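Local coordinates for protein tRNA (cytosine(72)-C(5))-methyltransferase (Pyrococcus horikoshii, PDB 5ZVE) that methylates the C5 position of cytosine 72 in several tRNAs, using S-adenosyl-L-methionine as the methyl donor, at residues Q362-H367 against F374-L379; K269-A274 against V319-T324; M204-G209 against I225-K230. All coordinates share one frame; numbering follows the deposited sequence.

In the fold
All three contacts belong to one mixed sheet of the class I-like methyltransferase domain. Along the chain they come in series: interaction 3 first, then interaction 2, then interaction 1. Interaction 2 lies between the others, its centre about 11 Å from each, while the centres of interactions 1 and 3 are about 21 Å apart. Strand 374-381 of interaction 1 runs antiparallel beside strand 316-322 of interaction 2. On the other side, strand 267-273 of interaction 2 pairs with strand 201-203, whose following loop forms interaction 3. Interactions 2 and 3 both touch S-adenosyl-L-homocysteine, so this loop and the ends of strands 225-229 and 267-273 each supply part of one cofactor pocket. Interaction 1 continues the sheet beyond it.

Interaction 1. Residues Q362-H367 against F374-L379; sequences QRFYPH and FFIAKL
The Phe375 ring meets Arg363 at its edge: CG of Arg363 lies in the ring plane, 3.6 Å from CD1 of Phe375. The guanidinium plane is turned 63° from the ring, so the two groups do not stack. The ring of Phe364 is also approached at an edge, with its CE1 3.8 Å from CD1 of Ile376, and it forms an edge-to-face pair with His369. Ile376 holds CG1 anti to its carbonyl carbon (chi1 -50°), and its extended chain carries CD1 to the Phe364 edge. CG1 of Ile376 lies in plane at the edge of the Phe374 ring. Phe364 and Phe374 lie side by side and touch through their CB atoms, 3.8 Å apart.

The frame for these contacts is an antiparallel pair of strands. Gln362 with Ile376 and Phe364 with Phe374 are hydrogen-bonded pairs, and Arg363 with Phe375 between them is a non-hydrogen-bonded pair. Gln362 N gives a nearly straight bond to Ile376 O (2.9 Å, 171°). Phe364 N bonds to Phe374 O at 3.0 Å. The pairing joins strand 361-364 to strand 374-381 in the methyltransferase sheet, and a short connection containing helix 366-369 links the two.

Each face has its own cover. Helix 184-193 packs on Phe364, Phe374 and Ile376, while helix 331-339 packs on Phe375. The buried Arg363 has a salt bridge to Glu331 and a hydrogen bond to Leu325 O, which probably offset its charge. Gln362 bonds through its amide to Gln347, Ile349, Ile351 and Gly352. The Phe374 side chain comes within about 4 Å of those of Cys323, the predicted nucleophile, and Lys211.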
loop_
_atom_site.group_PDB
_atom_site.type_symbol
_atom_site.label_atom_id
_atom_site.label_comp_id
_atom_site.label_asym_id
_atom_site.label_seq_id
_atom_site.Cartn_x
_atom_site.Cartn_y
_atom_site.Cartn_z
ATOM N N GLN A 362 5.399 -3.888 -15.765
ATOM C CA GLN A 362 4.290 -4.672 -15.249
ATOM C C GLN A 362 3.302 -3.808 -14.476
ATOM O O GLN A 362 3.664 -3.156 -13.498
ATOM C CB GLN A 362 4.816 -5.803 -14.360
ATOM C CG GLN A 362 3.745 -6.773 -13.896
ATOM C CD GLN A 362 4.305 -7.954 -13.133
ATOM O OE1 GLN A 362 3.582 -8.897 -12.827
ATOM N NE2 GLN A 362 5.594 -7.906 -12.814
ATOM N N ARG A 363 2.047 -3.820 -14.912
ATOM C CA ARG A 363 1.007 -3.055 -14.235
ATOM C C ARG A 363 0.024 -3.966 -13.521
ATOM O O ARG A 363 -0.251 -5.076 -13.970
ATOM C CB ARG A 363 0.248 -2.164 -15.218
ATOM C CG ARG A 363 0.780 -0.738 -15.321
ATOM C CD ARG A 363 -0.018 0.054 -16.335
ATOM N NE ARG A 363 0.363 1.462 -16.383
ATOM C CZ ARG A 363 -0.297 2.431 -15.755
ATOM N NH1 ARG A 363 -1.365 2.143 -15.018
ATOM N NH2 ARG A 363 0.111 3.689 -15.860
ATOM N N PHE A 364 -0.502 -3.475 -12.406
ATOM C CA PHE A 364 -1.562 -4.151 -11.686
ATOM C C PHE A 364 -2.802 -3.267 -11.659
ATOM O O PHE A 364 -2.708 -2.052 -11.480
ATOM C CB PHE A 364 -1.120 -4.507 -10.265
ATOM C CG PHE A 364 -0.073 -5.589 -10.207
ATOM C CD1 PHE A 364 1.275 -5.276 -10.265
ATOM C CD2 PHE A 364 -0.443 -6.919 -10.088
ATOM C CE1 PHE A 364 2.238 -6.272 -10.210
ATOM C CE2 PHE A 364 0.514 -7.923 -10.029
ATOM C CZ PHE A 364 1.857 -7.598 -10.092
ATOM N N TYR A 365 -3.956 -3.886 -11.880
ATOM C CA TYR A 365 -5.233 -3.189 -11.872
ATOM C C TYR A 365 -6.158 -3.830 -10.850
ATOM O O TYR A 365 -6.145 -5.050 -10.692
ATOM C CB TYR A 365 -5.878 -3.223 -13.254
ATOM C CG TYR A 365 -5.115 -2.469 -14.316
ATOM C CD1 TYR A 365 -5.247 -1.094 -14.443
ATOM C CD2 TYR A 365 -4.269 -3.135 -15.196
ATOM C CE1 TYR A 365 -4.556 -0.396 -15.420
ATOM C CE2 TYR A 365 -3.573 -2.446 -16.178
ATOM C CZ TYR A 365 -3.722 -1.077 -16.281
ATOM O OH TYR A 365 -3.040 -0.377 -17.250
ATOM N N PRO A 366 -6.970 -3.012 -10.157
ATOM C CA PRO A 366 -7.866 -3.552 -9.125
ATOM C C PRO A 366 -8.927 -4.513 -9.670
ATOM O O PRO A 366 -9.251 -5.499 -9.008
ATOM C CB PRO A 366 -8.521 -2.293 -8.532
ATOM C CG PRO A 366 -8.394 -1.253 -9.592
ATOM C CD PRO A 366 -7.096 -1.553 -10.296
ATOM N N HIS A 367 -9.458 -4.232 -10.855
ATOM C CA HIS A 367 -10.526 -5.057 -11.413
ATOM C C HIS A 367 -9.990 -6.324 -12.067
ATOM O O HIS A 367 -10.711 -7.305 -12.205
ATOM C CB HIS A 367 -11.358 -4.248 -12.415
ATOM C CG HIS A 367 -10.605 -3.827 -13.639
ATOM N ND1 HIS A 367 -9.439 -3.094 -13.585
ATOM C CD2 HIS A 367 -10.867 -4.020 -14.954
ATOM C CE1 HIS A 367 -9.006 -2.869 -14.814
ATOM N NE2 HIS A 367 -9.855 -3.417 -15.663
ATOM N N PHE A 374 -1.007 -0.434 -9.440
ATOM C CA PHE A 374 0.421 -0.514 -9.179
ATOM C C PHE A 374 1.221 -0.545 -10.466
ATOM O O PHE A 374 0.681 -0.811 -11.540
ATOM C CB PHE A 374 0.727 -1.754 -8.338
ATOM C CG PHE A 374 1.880 -1.582 -7.390
ATOM C CD1 PHE A 374 1.683 -1.019 -6.138
ATOM C CD2 PHE A 374 3.153 -2.006 -7.739
ATOM C CE1 PHE A 374 2.733 -0.872 -5.256
ATOM C CE2 PHE A 374 4.207 -1.860 -6.861
ATOM C CZ PHE A 374 3.998 -1.291 -5.619
ATOM N N PHE A 375 2.514 -0.276 -10.349
ATOM C CA PHE A 375 3.384 -0.216 -11.511
ATOM C C PHE A 375 4.795 -0.645 -11.137
ATOM O O PHE A 375 5.320 -0.231 -10.108
ATOM C CB PHE A 375 3.387 1.201 -12.097
ATOM C CG PHE A 375 4.287 1.361 -13.287
ATOM C CD1 PHE A 375 3.859 0.981 -14.549
ATOM C CD2 PHE A 375 5.558 1.896 -13.145
ATOM C CE1 PHE A 375 4.688 1.120 -15.649
ATOM C CE2 PHE A 375 6.390 2.047 -14.240
ATOM C CZ PHE A 375 5.955 1.659 -15.494
ATOM N N ILE A 376 5.403 -1.481 -11.974
ATOM C CA ILE A 376 6.756 -1.972 -11.725
ATOM C C ILE A 376 7.593 -1.944 -12.999
ATOM O O ILE A 376 7.207 -2.522 -14.015
ATOM C CB ILE A 376 6.767 -3.424 -11.183
ATOM C CG1 ILE A 376 5.809 -3.596 -10.002
ATOM C CG2 ILE A 376 8.180 -3.840 -10.794
ATOM C CD1 ILE A 376 5.766 -5.040 -9.468
ATOM N N ALA A 377 8.738 -1.273 -12.939
ATOM C CA ALA A 377 9.692 -1.282 -14.040
ATOM C C ALA A 377 11.049 -1.790 -13.565
ATOM O O ALA A 377 11.532 -1.386 -12.509
ATOM C CB ALA A 377 9.827 0.117 -14.641
ATOM N N LYS A 378 11.669 -2.661 -14.355
ATOM C CA LYS A 378 12.999 -3.165 -14.033
ATOM C C LYS A 378 13.984 -2.797 -15.124
ATOM O O LYS A 378 13.794 -3.166 -16.284
ATOM C CB LYS A 378 12.988 -4.682 -13.855
ATOM C CG LYS A 378 14.353 -5.258 -13.520
ATOM C CD LYS A 378 14.404 -6.744 -13.799
ATOM C CE LYS A 378 15.698 -7.344 -13.293
ATOM N NZ LYS A 378 15.815 -8.778 -13.657
ATOM N N LEU A 379 15.047 -2.090 -14.752
ATOM C CA LEU A 379 15.998 -1.595 -15.746
ATOM C C LEU A 379 17.450 -1.959 -15.475
ATOM O O LEU A 379 17.876 -2.111 -14.328
ATOM C CB LEU A 379 15.911 -0.081 -15.870
ATOM C CG LEU A 379 14.613 0.558 -16.343
ATOM C CD1 LEU A 379 14.933 1.882 -16.951
ATOM C CD2 LEU A 379 13.934 -0.286 -17.351
#

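Interaction 2. Residues K269-A274 against V319-T324; sequences KILLDA and VYSTCT. With SAH (S-adenosyl-L-homocysteine), chain C.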
loop_
_atom_site.group_PDB
_atom_site.type_symbol
_atom_site.label_atom_id
_atom_site.label_comp_id
_atom_site.label_asym_id
_atom_site.label_seq_id
_atom_site.Cartn_x
_atom_site.Cartn_y
_atom_site.Cartn_z
ATOM N N LYS A 269 22.374 -2.658 -7.074
ATOM C CA LYS A 269 20.922 -2.746 -7.092
ATOM C C LYS A 269 20.315 -1.554 -6.386
ATOM O O LYS A 269 20.672 -1.228 -5.251
ATOM C CB LYS A 269 20.445 -4.047 -6.432
ATOM C CG LYS A 269 21.009 -5.308 -7.065
ATOM C CD LYS A 269 20.315 -5.611 -8.378
ATOM C CE LYS A 269 20.971 -6.780 -9.094
ATOM N NZ LYS A 269 21.065 -7.983 -8.233
ATOM N N ILE A 270 19.390 -0.898 -7.065
ATOM C CA ILE A 270 18.652 0.183 -6.442
ATOM C C ILE A 270 17.154 -0.045 -6.560
ATOM O O ILE A 270 16.636 -0.296 -7.651
ATOM C CB ILE A 270 19.008 1.546 -7.063
ATOM C CG1 ILE A 270 20.432 1.953 -6.677
ATOM C CG2 ILE A 270 18.029 2.594 -6.605
ATOM C CD1 ILE A 270 20.834 3.325 -7.191
ATOM N N LEU A 271 16.464 0.029 -5.428
ATOM C CA LEU A 271 15.012 0.059 -5.429
ATOM C C LEU A 271 14.499 1.479 -5.260
ATOM O O LEU A 271 14.873 2.184 -4.320
ATOM C CB LEU A 271 14.446 -0.830 -4.322
ATOM C CG LEU A 271 12.936 -0.668 -4.129
ATOM C CD1 LEU A 271 12.197 -1.101 -5.380
ATOM C CD2 LEU A 271 12.455 -1.454 -2.920
ATOM N N LEU A 272 13.635 1.895 -6.178
ATOM C CA LEU A 272 13.002 3.197 -6.074
ATOM C C LEU A 272 11.490 3.017 -6.016
ATOM O O LEU A 272 10.799 3.041 -7.037
ATOM C CB LEU A 272 13.411 4.102 -7.244
ATOM C CG LEU A 272 12.806 5.507 -7.306
ATOM C CD1 LEU A 272 12.932 6.225 -5.971
ATOM C CD2 LEU A 272 13.474 6.318 -8.407
ATOM N N ASP A 273 10.989 2.808 -4.806
ATOM C CA ASP A 273 9.556 2.731 -4.577
ATOM C C ASP A 273 9.102 4.151 -4.287
ATOM O O ASP A 273 9.001 4.566 -3.136
ATOM C CB ASP A 273 9.242 1.778 -3.425
ATOM C CG ASP A 273 7.758 1.587 -3.210
ATOM O OD1 ASP A 273 7.007 1.562 -4.208
ATOM O OD2 ASP A 273 7.345 1.456 -2.038
ATOM N N ALA A 274 8.808 4.887 -5.350
ATOM C CA ALA A 274 8.827 6.344 -5.300
ATOM C C ALA A 274 7.564 6.941 -4.697
ATOM O O ALA A 274 6.473 6.392 -4.858
ATOM C CB ALA A 274 9.050 6.898 -6.698
ATOM N N VAL A 319 15.043 -0.969 -9.937
ATOM C CA VAL A 319 13.628 -1.296 -9.937
ATOM C C VAL A 319 12.847 -0.075 -9.481
ATOM O O VAL A 319 13.045 0.435 -8.375
ATOM C CB VAL A 319 13.303 -2.516 -9.045
ATOM C CG1 VAL A 319 11.821 -2.547 -8.715
ATOM C CG2 VAL A 319 13.717 -3.801 -9.741
ATOM N N TYR A 320 11.971 0.394 -10.361
ATOM C CA TYR A 320 11.115 1.536 -10.097
ATOM C C TYR A 320 9.679 1.072 -9.907
ATOM O O TYR A 320 9.147 0.334 -10.735
ATOM C CB TYR A 320 11.223 2.537 -11.249
ATOM C CG TYR A 320 10.346 3.763 -11.157
ATOM C CD1 TYR A 320 10.753 4.884 -10.439
ATOM C CD2 TYR A 320 9.135 3.825 -11.838
ATOM C CE1 TYR A 320 9.962 6.025 -10.378
ATOM C CE2 TYR A 320 8.338 4.957 -11.779
ATOM C CZ TYR A 320 8.759 6.057 -11.050
ATOM O OH TYR A 320 7.968 7.187 -10.990
ATOM N N SER A 321 9.058 1.480 -8.807
ATOM C CA SER A 321 7.668 1.120 -8.568
ATOM C C SER A 321 6.862 2.280 -7.996
ATOM O O SER A 321 7.383 3.120 -7.262
ATOM C CB SER A 321 7.576 -0.097 -7.635
ATOM O OG SER A 321 8.084 0.186 -6.342
ATOM N N THR A 322 5.582 2.315 -8.344
ATOM C CA THR A 322 4.642 3.256 -7.747
ATOM C C THR A 322 3.321 2.564 -7.442
ATOM O O THR A 322 3.011 1.521 -8.021
ATOM C CB THR A 322 4.353 4.464 -8.668
ATOM O OG1 THR A 322 3.489 4.048 -9.734
ATOM C CG2 THR A 322 5.638 5.048 -9.256
ATOM N N CYS A 323 2.552 3.147 -6.530
ATOM C CA CYS A 323 1.176 2.719 -6.300
ATOM C C CYS A 323 0.217 3.713 -6.942
ATOM O O CYS A 323 -0.766 4.126 -6.333
ATOM C CB CYS A 323 0.890 2.574 -4.800
ATOM S SG CYS A 323 1.065 4.097 -3.826
ATOM N N THR A 324 0.505 4.089 -8.184
ATOM C CA THR A 324 -0.331 5.038 -8.899
ATOM C C THR A 324 -0.618 4.552 -10.312
ATOM O O THR A 324 0.096 3.709 -10.848
ATOM C CB THR A 324 0.321 6.434 -8.954
ATOM O OG1 THR A 324 -0.680 7.419 -9.229
ATOM C CG2 THR A 324 1.401 6.492 -10.025
HETATM N N SAH C . 9.015 1.758 0.047
HETATM C CA SAH C . 8.275 1.941 1.291
HETATM C CB SAH C . 7.200 3.018 1.146
HETATM C CG SAH C . 7.582 4.242 0.310
HETATM S SD SAH C . 6.401 5.589 0.567
HETATM C C SAH C . 7.679 0.637 1.828
HETATM O O SAH C . 7.614 -0.376 1.131
HETATM O OXT SAH C . 7.249 0.561 2.978
HETATM C "C5'" SAH C . 7.509 6.854 -0.117
HETATM C "C4'" SAH C . 8.524 7.407 0.881
HETATM O "O4'" SAH C . 9.350 8.362 0.245
HETATM C "C3'" SAH C . 7.910 8.116 2.081
HETATM O "O3'" SAH C . 8.237 7.404 3.251
HETATM C "C2'" SAH C . 8.582 9.475 2.144
HETATM O "O2'" SAH C . 9.051 9.729 3.445
HETATM C "C1'" SAH C . 9.759 9.316 1.204
HETATM N N9 SAH C . 10.201 10.576 0.568
HETATM C C8 SAH C . 9.437 11.581 0.031
HETATM N N7 SAH C . 10.263 12.541 -0.452
HETATM C C5 SAH C . 11.542 12.164 -0.230
HETATM C C6 SAH C . 12.766 12.759 -0.513
HETATM N N6 SAH C . 12.827 13.940 -1.125
HETATM N N1 SAH C . 13.930 12.112 -0.156
HETATM C C2 SAH C . 13.877 10.886 0.479
HETATM N N3 SAH C . 12.660 10.302 0.759
HETATM C C4 SAH C . 11.513 10.932 0.409
#
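Asp273 divides its carboxylate between Ser321 on the neighbouring strand and the cofactor product. Asp273 OD1 accepts a hydrogen bond from Ser321 OG at 2.8 Å, met from above the carboxylate plane. Asp273 OD2 accepts one from the amino N of S-adenosyl-L-homocysteine at 2.7 Å and also forms a salt bridge with Lys211. Asp273 holds CG anti to its backbone N (chi1 -176°), and Ser321 sets OG between its backbone N and carbonyl carbon (chi1 64°), where it faces OD1.

The backbones form a parallel ladder. Leu272 N bonds to Val319 O at 2.7 Å, and Ala274 N closes the pairing on Ser321 O at 3.0 Å. On the face of Leu272, CD2 of that residue lies in the plane of the Tyr320 ring at its edge, 3.7 Å from CD1 of Tyr320. CB of Ala274 touches CE1 of Tyr320 at 3.9 Å. Cys323, the predicted nucleophile, follows just beyond the paired strand.

Helix 291-310 covers the face of Leu272 and Tyr320, and helix 184-193 covers that of Leu271 and Val319. Strands 201-203 and 374-381 flank the pair in the sheet.

Interaction 3. Residues M204-G209 against I225-K230; sequences MAAAPG and IIAIDK. With SAH (S-adenosyl-L-homocysteine), chain C.
Asp229 carries CG anti to its backbone N (chi1 -152°), which brings its carboxylate to the loop 204-209 and to the ribose of S-adenosyl-L-homocysteine. Ala207 N donates to Asp229 OD2 at 3.1 Å, from above the carboxylate plane. CB of Ala207 lies against the same oxygen, 3.3 Å from Asp229 OD2. The ribose faces both carboxylate oxygens. Its O2' lies only 2.5 Å from Asp229 OD1, a very short bond whose exact length is doubtful, and its O3' lies 2.9 Å from Asp229 OD2. The O3' proton could also go to Ala207 O. Ser231 N adds a bond to OD1 that helps fix the carboxylate. An alanine in place of Asp229 would probably leave O2' and Ala207 N without their carboxylate acceptors, and O3' with Ala207 O at most, so that the sugar could shift.

Ala206 N bonds to Ile228 O at 2.8 Å, which ties the start of the loop to the strand. Beside this bond, the CB atoms of Ala206 and Ala227 meet at 3.6 Å, and Met238 of helix 232-245 packs on both. Ile228 sets its CB against CA and O of Met204.

The loop backbone also faces the amino acid end of the ligand. Ala205 O accepts a bond from the ligand amino N at 3.0 Å. Gly209 N gives only a weak bond to the carboxylate oxygen OXT. The peptide bond before Pro208 is cis, and Gly209 is the N-cap of helix 210-218. A loop after the first strand that wraps the cofactor, with an acid at the end of the next strand facing both ribose hydroxyls, is characteristic of the Rossmann-like class I methyltransferase fold.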
loop_
_atom_site.group_PDB
_atom_site.type_symbol
_atom_site.label_atom_id
_atom_site.label_comp_id
_atom_site.label_asym_id
_atom_site.label_seq_id
_atom_site.Cartn_x
_atom_site.Cartn_y
_atom_site.Cartn_z
ATOM N N MET A 204 15.973 3.853 -1.703
ATOM C CA MET A 204 16.143 5.295 -1.521
ATOM C C MET A 204 14.876 6.011 -1.077
ATOM O O MET A 204 14.893 7.214 -0.836
ATOM C CB MET A 204 16.659 5.958 -2.805
ATOM C CG MET A 204 15.916 5.594 -4.079
ATOM S SD MET A 204 16.638 6.446 -5.506
ATOM C CE MET A 204 18.274 5.779 -5.465
ATOM N N ALA A 205 13.784 5.269 -0.956
ATOM C CA ALA A 205 12.575 5.778 -0.328
ATOM C C ALA A 205 11.956 4.624 0.437
ATOM O O ALA A 205 10.971 4.029 -0.006
ATOM C CB ALA A 205 11.613 6.336 -1.358
ATOM N N ALA A 206 12.533 4.318 1.593
ATOM C CA ALA A 206 12.401 2.986 2.171
ATOM C C ALA A 206 11.360 2.861 3.274
ATOM O O ALA A 206 10.803 1.784 3.460
ATOM C CB ALA A 206 13.754 2.529 2.694
ATOM N N ALA A 207 11.080 3.947 3.990
ATOM C CA ALA A 207 10.191 3.873 5.150
ATOM C C ALA A 207 8.731 3.726 4.725
ATOM O O ALA A 207 8.326 4.293 3.712
ATOM C CB ALA A 207 10.371 5.100 6.031
ATOM N N PRO A 208 7.926 2.978 5.509
ATOM C CA PRO A 208 8.252 2.335 6.792
ATOM C C PRO A 208 9.056 1.027 6.704
ATOM O O PRO A 208 9.299 0.406 7.738
ATOM C CB PRO A 208 6.871 2.058 7.393
ATOM C CG PRO A 208 5.998 1.855 6.213
ATOM C CD PRO A 208 6.501 2.811 5.166
ATOM N N GLY A 209 9.460 0.614 5.508
ATOM C CA GLY A 209 10.386 -0.501 5.382
ATOM C C GLY A 209 9.777 -1.811 4.927
ATOM O O GLY A 209 10.362 -2.876 5.137
ATOM N N ILE A 225 21.881 -3.666 3.516
ATOM C CA ILE A 225 20.931 -2.861 2.766
ATOM C C ILE A 225 20.971 -1.432 3.277
ATOM O O ILE A 225 20.822 -1.184 4.476
ATOM C CB ILE A 225 19.498 -3.398 2.887
ATOM C CG1 ILE A 225 19.445 -4.884 2.530
ATOM C CG2 ILE A 225 18.554 -2.587 2.008
ATOM C CD1 ILE A 225 18.126 -5.546 2.903
ATOM N N ILE A 226 21.184 -0.492 2.370
ATOM C CA ILE A 226 21.137 0.914 2.726
ATOM C C ILE A 226 19.744 1.450 2.470
ATOM O O ILE A 226 19.261 1.418 1.339
ATOM C CB ILE A 226 22.162 1.729 1.936
ATOM C CG1 ILE A 226 23.571 1.235 2.257
ATOM C CG2 ILE A 226 22.017 3.208 2.258
ATOM C CD1 ILE A 226 24.606 1.722 1.304
ATOM N N ALA A 227 19.102 1.943 3.523
ATOM C CA ALA A 227 17.720 2.392 3.425
ATOM C C ALA A 227 17.597 3.879 3.710
ATOM O O ALA A 227 17.948 4.351 4.790
ATOM C CB ALA A 227 16.844 1.600 4.373
ATOM N N ILE A 228 17.086 4.612 2.729
ATOM C CA ILE A 228 17.017 6.064 2.808
ATOM C C ILE A 228 15.585 6.552 2.957
ATOM O O ILE A 228 14.685 6.042 2.299
ATOM C CB ILE A 228 17.631 6.706 1.548
ATOM C CG1 ILE A 228 19.076 6.243 1.363
ATOM C CG2 ILE A 228 17.534 8.220 1.601
ATOM C CD1 ILE A 228 19.683 6.678 0.065
ATOM N N ASP A 229 15.379 7.546 3.812
ATOM C CA ASP A 229 14.114 8.267 3.848
ATOM C C ASP A 229 14.317 9.658 4.436
ATOM O O ASP A 229 15.205 9.865 5.259
ATOM C CB ASP A 229 13.058 7.508 4.646
ATOM C CG ASP A 229 11.653 7.815 4.173
ATOM O OD1 ASP A 229 11.113 8.877 4.547
ATOM O OD2 ASP A 229 11.086 6.995 3.422
ATOM N N LYS A 230 13.489 10.606 4.010
ATOM C CA LYS A 230 13.594 11.978 4.491
ATOM C C LYS A 230 12.865 12.178 5.816
ATOM O O LYS A 230 13.232 13.045 6.609
ATOM C CB LYS A 230 13.029 12.949 3.451
ATOM C CG LYS A 230 13.334 14.407 3.736
ATOM C CD LYS A 230 12.644 15.331 2.744
ATOM C CE LYS A 230 11.126 15.236 2.867
ATOM N NZ LYS A 230 10.420 16.257 2.036
HETATM N N SAH C . 9.015 1.758 0.047
HETATM C CA SAH C . 8.275 1.941 1.291
HETATM C CB SAH C . 7.200 3.018 1.146
HETATM C CG SAH C . 7.582 4.242 0.310
HETATM S SD SAH C . 6.401 5.589 0.567
HETATM C C SAH C . 7.679 0.637 1.828
HETATM O O SAH C . 7.614 -0.376 1.131
HETATM O OXT SAH C . 7.249 0.561 2.978
HETATM C "C5'" SAH C . 7.509 6.854 -0.117
HETATM C "C4'" SAH C . 8.524 7.407 0.881
HETATM O "O4'" SAH C . 9.350 8.362 0.245
HETATM C "C3'" SAH C . 7.910 8.116 2.081
HETATM O "O3'" SAH C . 8.237 7.404 3.251
HETATM C "C2'" SAH C . 8.582 9.475 2.144
HETATM O "O2'" SAH C . 9.051 9.729 3.445
HETATM C "C1'" SAH C . 9.759 9.316 1.204
HETATM N N9 SAH C . 10.201 10.576 0.568
HETATM C C8 SAH C . 9.437 11.581 0.031
HETATM N N7 SAH C . 10.263 12.541 -0.452
HETATM C C5 SAH C . 11.542 12.164 -0.230
HETATM C C6 SAH C . 12.766 12.759 -0.513
HETATM N N6 SAH C . 12.827 13.940 -1.125
HETATM N N1 SAH C . 13.930 12.112 -0.156
HETATM C C2 SAH C . 13.877 10.886 0.479
HETATM N N3 SAH C . 12.660 10.302 0.759
HETATM C C4 SAH C . 11.513 10.932 0.409
#